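Local coordinates for zona occludens toxin N-terminal domain-containing protein (Neisseria meningitidis MC58, PDB 2R2A), which is of unknown function but probably binds a nucleotide through its N-terminal P-loop NTPase-like domain, the part of a predicted membrane protein described here, at residues G156-K164 with A174-Y182. Residues are numbered along the deposited sequence; the frame is centred on the assembly and turned at random.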
ATOM      1  N   GLY A 156      10.626 -12.507 -19.010  0.60 20.25           N
ATOM      2  CA  GLY A 156       9.633 -12.332 -17.979  0.60 20.45           C
ATOM      3  C   GLY A 156       9.449 -13.307 -16.806  0.60 20.34           C
ATOM      4  O   GLY A 156       8.378 -13.172 -16.198  0.60 20.44           O
HETATM    5  N   MSE A 157      10.378 -14.284 -16.514  0.60 20.00           N
HETATM    6  CA  MSE A 157      10.395 -15.039 -15.179  0.60 19.99           C
HETATM    7  C   MSE A 157      10.398 -13.976 -14.123  0.60 16.64           C
HETATM    8  O   MSE A 157      11.332 -13.176 -14.071  0.60 15.08           O
HETATM    9  CB  MSE A 157      11.599 -16.015 -14.870  0.60 19.62           C
HETATM   10  CG  MSE A 157      11.742 -16.431 -13.271  0.60 20.99           C
HETATM   11 SE   MSE A 157      13.093 -17.692 -12.293  0.76 29.44          SE
HETATM   12  CE  MSE A 157      14.535 -16.420 -11.982  0.60 22.70           C
ATOM     13  N   ARG A 158       9.367 -13.954 -13.289  1.00 14.60           N
ATOM     14  CA  ARG A 158       9.311 -12.985 -12.231  1.00 12.81           C
ATOM     15  C   ARG A 158       9.681 -13.620 -10.908  1.00 11.20           C
ATOM     16  O   ARG A 158       9.285 -14.739 -10.639  1.00 10.29           O
ATOM     17  CB  ARG A 158       7.895 -12.402 -12.125  1.00 11.97           C
ATOM     18  CG  ARG A 158       7.582 -11.401 -13.298  1.00 13.45           C
ATOM     19  CD  ARG A 158       6.122 -11.001 -13.304  1.00 12.96           C
ATOM     20  NE  ARG A 158       5.238 -12.112 -13.682  1.00 11.03           N
ATOM     21  CZ  ARG A 158       3.910 -12.008 -13.758  1.00 13.49           C
ATOM     22  NH1 ARG A 158       3.335 -10.837 -13.485  1.00 14.31           N
ATOM     23  NH2 ARG A 158       3.172 -13.069 -14.117  1.00 10.13           N
ATOM     24  N   THR A 159      10.510 -12.899 -10.179  1.00 10.69           N
ATOM     25  CA  THR A 159      10.960 -13.209  -8.830  1.00 12.22           C
ATOM     26  C   THR A 159      10.396 -12.162  -7.882  1.00 12.54           C
ATOM     27  O   THR A 159      10.448 -10.928  -8.162  1.00 13.71           O
ATOM     28  CB  THR A 159      12.493 -13.108  -8.794  1.00 13.08           C
ATOM     29  OG1 THR A 159      13.021 -14.006  -9.776  1.00 15.60           O
ATOM     30  CG2 THR A 159      13.044 -13.531  -7.394  1.00 14.02           C
ATOM     31  N   LEU A 160       9.854 -12.625  -6.760  1.00 11.50           N
ATOM     32  CA  LEU A 160       9.476 -11.737  -5.715  1.00 13.12           C
ATOM     33  C   LEU A 160      10.678 -11.613  -4.731  1.00 13.46           C
ATOM     34  O   LEU A 160      11.112 -12.598  -4.179  1.00 13.00           O
ATOM     35  CB  LEU A 160       8.282 -12.364  -5.001  1.00 13.10           C
ATOM     36  CG  LEU A 160       7.680 -11.441  -3.990  1.00 18.41           C
ATOM     37  CD1 LEU A 160       6.932 -10.364  -4.775  1.00 18.40           C
ATOM     38  CD2 LEU A 160       6.752 -12.266  -3.131  1.00 21.33           C
ATOM     39  N   LEU A 161      11.195 -10.404  -4.565  1.00 12.84           N
ATOM     40  CA  LEU A 161      12.281 -10.103  -3.618  1.00 13.91           C
ATOM     41  C   LEU A 161      11.601  -9.561  -2.371  1.00 15.29           C
ATOM     42  O   LEU A 161      10.664  -8.715  -2.463  1.00 16.02           O
ATOM     43  CB  LEU A 161      13.237  -9.066  -4.217  1.00 13.26           C
ATOM     44  CG  LEU A 161      13.904  -9.408  -5.587  1.00 13.36           C
ATOM     45  CD1 LEU A 161      14.789  -8.249  -6.015  1.00 13.85           C
ATOM     46  CD2 LEU A 161      14.756 -10.661  -5.440  1.00 11.85           C
ATOM     47  N   GLU A 162      12.078  -9.998  -1.220  1.00 15.01           N
ATOM     48  CA  GLU A 162      11.488  -9.555   0.039  1.00 15.64           C
ATOM     49  C   GLU A 162      12.558  -9.096   1.042  1.00 14.67           C
ATOM     50  O   GLU A 162      13.540  -9.811   1.286  1.00 13.83           O
ATOM     51  CB  GLU A 162      10.681 -10.676   0.687  1.00 17.04           C
ATOM     52  CG  GLU A 162       9.937 -10.177   1.911  1.00 22.92           C
ATOM     53  CD  GLU A 162       9.308 -11.272   2.746  1.00 29.46           C
ATOM     54  OE1 GLU A 162       9.070 -12.400   2.245  1.00 30.06           O
ATOM     55  OE2 GLU A 162       9.040 -10.962   3.923  1.00 32.72           O
ATOM     56  N   TRP A 163      12.321  -7.924   1.626  1.00 14.36           N
ATOM     57  CA  TRP A 163      13.166  -7.414   2.710  1.00 15.63           C
ATOM     58  C   TRP A 163      12.275  -7.038   3.885  1.00 16.87           C
ATOM     59  O   TRP A 163      11.060  -6.877   3.716  1.00 15.82           O
ATOM     60  CB  TRP A 163      13.938  -6.162   2.279  1.00 14.94           C
ATOM     61  CG  TRP A 163      14.865  -6.306   1.084  1.00 14.31           C
ATOM     62  CD1 TRP A 163      16.205  -6.559   1.097  1.00 15.09           C
ATOM     63  CD2 TRP A 163      14.508  -6.082  -0.279  1.00 14.17           C
ATOM     64  NE1 TRP A 163      16.716  -6.537  -0.187  1.00 15.05           N
ATOM     65  CE2 TRP A 163      15.689  -6.252  -1.053  1.00 15.18           C
ATOM     66  CE3 TRP A 163      13.289  -5.795  -0.931  1.00 13.28           C
ATOM     67  CZ2 TRP A 163      15.688  -6.140  -2.454  1.00 16.44           C
ATOM     68  CZ3 TRP A 163      13.281  -5.652  -2.330  1.00 16.21           C
ATOM     69  CH2 TRP A 163      14.489  -5.834  -3.074  1.00 14.75           C
ATOM     70  N   LYS A 164      12.905  -6.845   5.054  1.00 17.29           N
ATOM     71  CA  LYS A 164      12.200  -6.443   6.261  1.00 19.55           C
ATOM     72  C   LYS A 164      12.273  -4.928   6.476  1.00 20.56           C
ATOM     73  O   LYS A 164      11.772  -4.405   7.489  1.00 20.47           O
ATOM     74  CB  LYS A 164      12.811  -7.161   7.487  1.00 20.28           C
ATOM     75  CG  LYS A 164      12.696  -8.660   7.453  1.00 24.11           C
ATOM     76  CD  LYS A 164      11.258  -9.111   7.352  1.00 31.18           C
ATOM     77  CE  LYS A 164      11.065 -10.482   8.010  1.00 37.61           C
ATOM     78  NZ  LYS A 164       9.807 -11.166   7.550  1.00 40.14           N
ATOM     79  N   ALA A 174      19.219  -7.010  -4.337  1.00 23.82           N
ATOM     80  CA  ALA A 174      18.569  -8.317  -4.430  1.00 25.21           C
ATOM     81  C   ALA A 174      19.346  -9.374  -3.640  1.00 24.61           C
ATOM     82  O   ALA A 174      18.734 -10.247  -3.044  1.00 25.93           O
ATOM     83  CB  ALA A 174      18.423  -8.749  -5.886  1.00 26.12           C
ATOM     84  N   SER A 175      20.684  -9.284  -3.607  1.00 24.82           N
ATOM     85  CA  SER A 175      21.494 -10.187  -2.801  1.00 24.39           C
ATOM     86  C   SER A 175      21.194 -10.208  -1.292  1.00 24.33           C
ATOM     87  O   SER A 175      21.523 -11.198  -0.634  1.00 24.77           O
ATOM     88  CB  SER A 175      22.999  -9.966  -3.039  1.00 25.07           C
ATOM     89  OG  SER A 175      23.407  -8.738  -2.432  1.00 27.29           O
ATOM     90  N   SER A 176      20.570  -9.168  -0.736  1.00 22.22           N
ATOM     91  CA  SER A 176      20.154  -9.211   0.666  1.00 22.28           C
ATOM     92  C   SER A 176      18.661  -9.566   0.860  1.00 22.10           C
ATOM     93  O   SER A 176      18.159  -9.616   1.985  1.00 22.44           O
ATOM     94  CB  SER A 176      20.485  -7.911   1.386  1.00 22.16           C
ATOM     95  OG  SER A 176      19.750  -6.814   0.873  1.00 21.69           O
ATOM     96  N   ALA A 177      17.973  -9.799  -0.246  1.00 20.21           N
ATOM     97  CA  ALA A 177      16.543 -10.178  -0.232  1.00 18.72           C
ATOM     98  C   ALA A 177      16.367 -11.684  -0.083  1.00 18.67           C
ATOM     99  O   ALA A 177      17.263 -12.468  -0.396  1.00 17.94           O
ATOM    100  CB  ALA A 177      15.877  -9.706  -1.528  1.00 19.62           C
ATOM    101  N   PHE A 178      15.175 -12.081   0.347  1.00 16.61           N
ATOM    102  CA  PHE A 178      14.737 -13.432   0.228  1.00 17.15           C
ATOM    103  C   PHE A 178      13.984 -13.467  -1.112  1.00 17.52           C
ATOM    104  O   PHE A 178      13.036 -12.711  -1.311  1.00 18.50           O
ATOM    105  CB  PHE A 178      13.793 -13.790   1.372  1.00 18.80           C
ATOM    106  CG  PHE A 178      14.481 -14.248   2.641  1.00 21.69           C
ATOM    107  CD1 PHE A 178      15.771 -13.776   3.007  1.00 23.16           C
ATOM    108  CD2 PHE A 178      13.836 -15.117   3.493  1.00 25.30           C
ATOM    109  CE1 PHE A 178      16.388 -14.208   4.195  1.00 25.23           C
ATOM    110  CE2 PHE A 178      14.439 -15.546   4.671  1.00 22.77           C
ATOM    111  CZ  PHE A 178      15.732 -15.112   5.007  1.00 23.72           C
ATOM    112  N   SER A 179      14.383 -14.385  -1.986  1.00 15.43           N
ATOM    113  CA  SER A 179      13.852 -14.465  -3.333  1.00 16.25           C
ATOM    114  C   SER A 179      12.923 -15.669  -3.376  1.00 15.79           C
ATOM    115  O   SER A 179      13.321 -16.775  -2.928  1.00 16.09           O
ATOM    116  CB  SER A 179      15.029 -14.748  -4.293  1.00 16.77           C
ATOM    117  OG  SER A 179      15.736 -13.554  -4.592  1.00 21.84           O
ATOM    118  N   SER A 180      11.729 -15.465  -3.938  1.00 16.79           N
ATOM    119  CA  SER A 180      10.811 -16.569  -4.232  1.00 17.11           C
ATOM    120  C   SER A 180      10.150 -16.373  -5.588  1.00 16.26           C
ATOM    121  O   SER A 180      10.121 -15.272  -6.160  1.00 14.64           O
ATOM    122  CB  SER A 180       9.753 -16.736  -3.124  1.00 17.40           C
ATOM    123  OG  SER A 180       9.023 -15.535  -2.961  1.00 21.06           O
ATOM    124  N   ILE A 181       9.657 -17.475  -6.138  1.00 16.55           N
ATOM    125  CA  ILE A 181       8.978 -17.389  -7.419  1.00 16.92           C
ATOM    126  C   ILE A 181       7.697 -16.540  -7.243  1.00 16.94           C
ATOM    127  O   ILE A 181       7.008 -16.666  -6.261  1.00 16.61           O
ATOM    128  CB  ILE A 181       8.663 -18.808  -7.943  1.00 18.06           C
ATOM    129  CG1 ILE A 181       8.183 -18.743  -9.390  1.00 18.90           C
ATOM    130  CG2 ILE A 181       7.723 -19.558  -6.991  1.00 17.72           C
ATOM    131  CD1 ILE A 181       9.268 -18.221 -10.319  1.00 13.87           C
ATOM    132  N   TYR A 182       7.402 -15.688  -8.217  1.00 17.51           N
ATOM    133  CA  TYR A 182       6.184 -14.859  -8.160  1.00 17.01           C
ATOM    134  C   TYR A 182       4.972 -15.783  -8.289  1.00 17.69           C
ATOM    135  O   TYR A 182       4.950 -16.629  -9.172  1.00 16.60           O
ATOM    136  CB  TYR A 182       6.247 -13.856  -9.304  1.00 17.49           C
ATOM    137  CG  TYR A 182       5.018 -13.000  -9.484  1.00 17.89           C
ATOM    138  CD1 TYR A 182       4.859 -11.832  -8.744  1.00 18.76           C
ATOM    139  CD2 TYR A 182       4.020 -13.368 -10.409  1.00 17.68           C
ATOM    140  CE1 TYR A 182       3.728 -11.047  -8.916  1.00 18.97           C
ATOM    141  CE2 TYR A 182       2.881 -12.570 -10.595  1.00 17.91           C
ATOM    142  CZ  TYR A 182       2.753 -11.425  -9.816  1.00 17.88           C
ATOM    143  OH  TYR A 182       1.649 -10.636 -10.007  1.00 18.84           O
TER
HETATM  144  O   HOH W   1       0.653 -10.689 -12.953  1.00 38.68           O
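Strands 158-163 and 178-181 run antiparallel, the hydrogen-bonded pairs Leu160-Ser180 and Glu162-Phe178 alternating with the non-hydrogen-bonded pairs Thr159-Ile181 and Leu161-Ser179. They form the antiparallel margin of the mixed sheet of this P-loop NTPase-like domain: strand 158-163 lies between strand 144-152 and strand 178-181, one of the two edge strands of the sheet within this chain. Just past the end of strand 178-181, Tyr182 N still donates to Arg158 O at 3.2 Å, and the two side chains start out alongside each other, Arg158 CB 3.6 Å from Tyr182 CB. With CG anti to the backbone N (chi1 175°), the tyrosine ring is laid against the arginine. Tyr182 CE2 sits over the centre of the Arg158 guanidinium, 3.4 Å from Arg158 CZ, with the two planes 31° apart; the flat guanidinium can offer a face to the ring at CE2, and its charge may add to the attraction. Arg158 NH1 donates to Ser16 O and Tyr182 OH is hydrogen-bonded to Gly17 O, next to or within the probable P-loop, while one water in the guanidinium plane accepts from Arg158 NH1 and donates to Tyr182 OH. On the face of Leu161 and Ser179, the leucine supplies branched apolar bulk: Leu161 CD1 meets Ala174 CB at 3.7 Å, while Leu161 CD2 lies 3.2 Å from Ser179 OG. At the far end Trp163 offers a broad indole for Ala177, whose small methyl can come close; Met173 O receives the indole NH. Ala177 CB makes a CH-pi contact 3.8 Å from the centroid of the Trp163 five-membered ring, 26° off its normal.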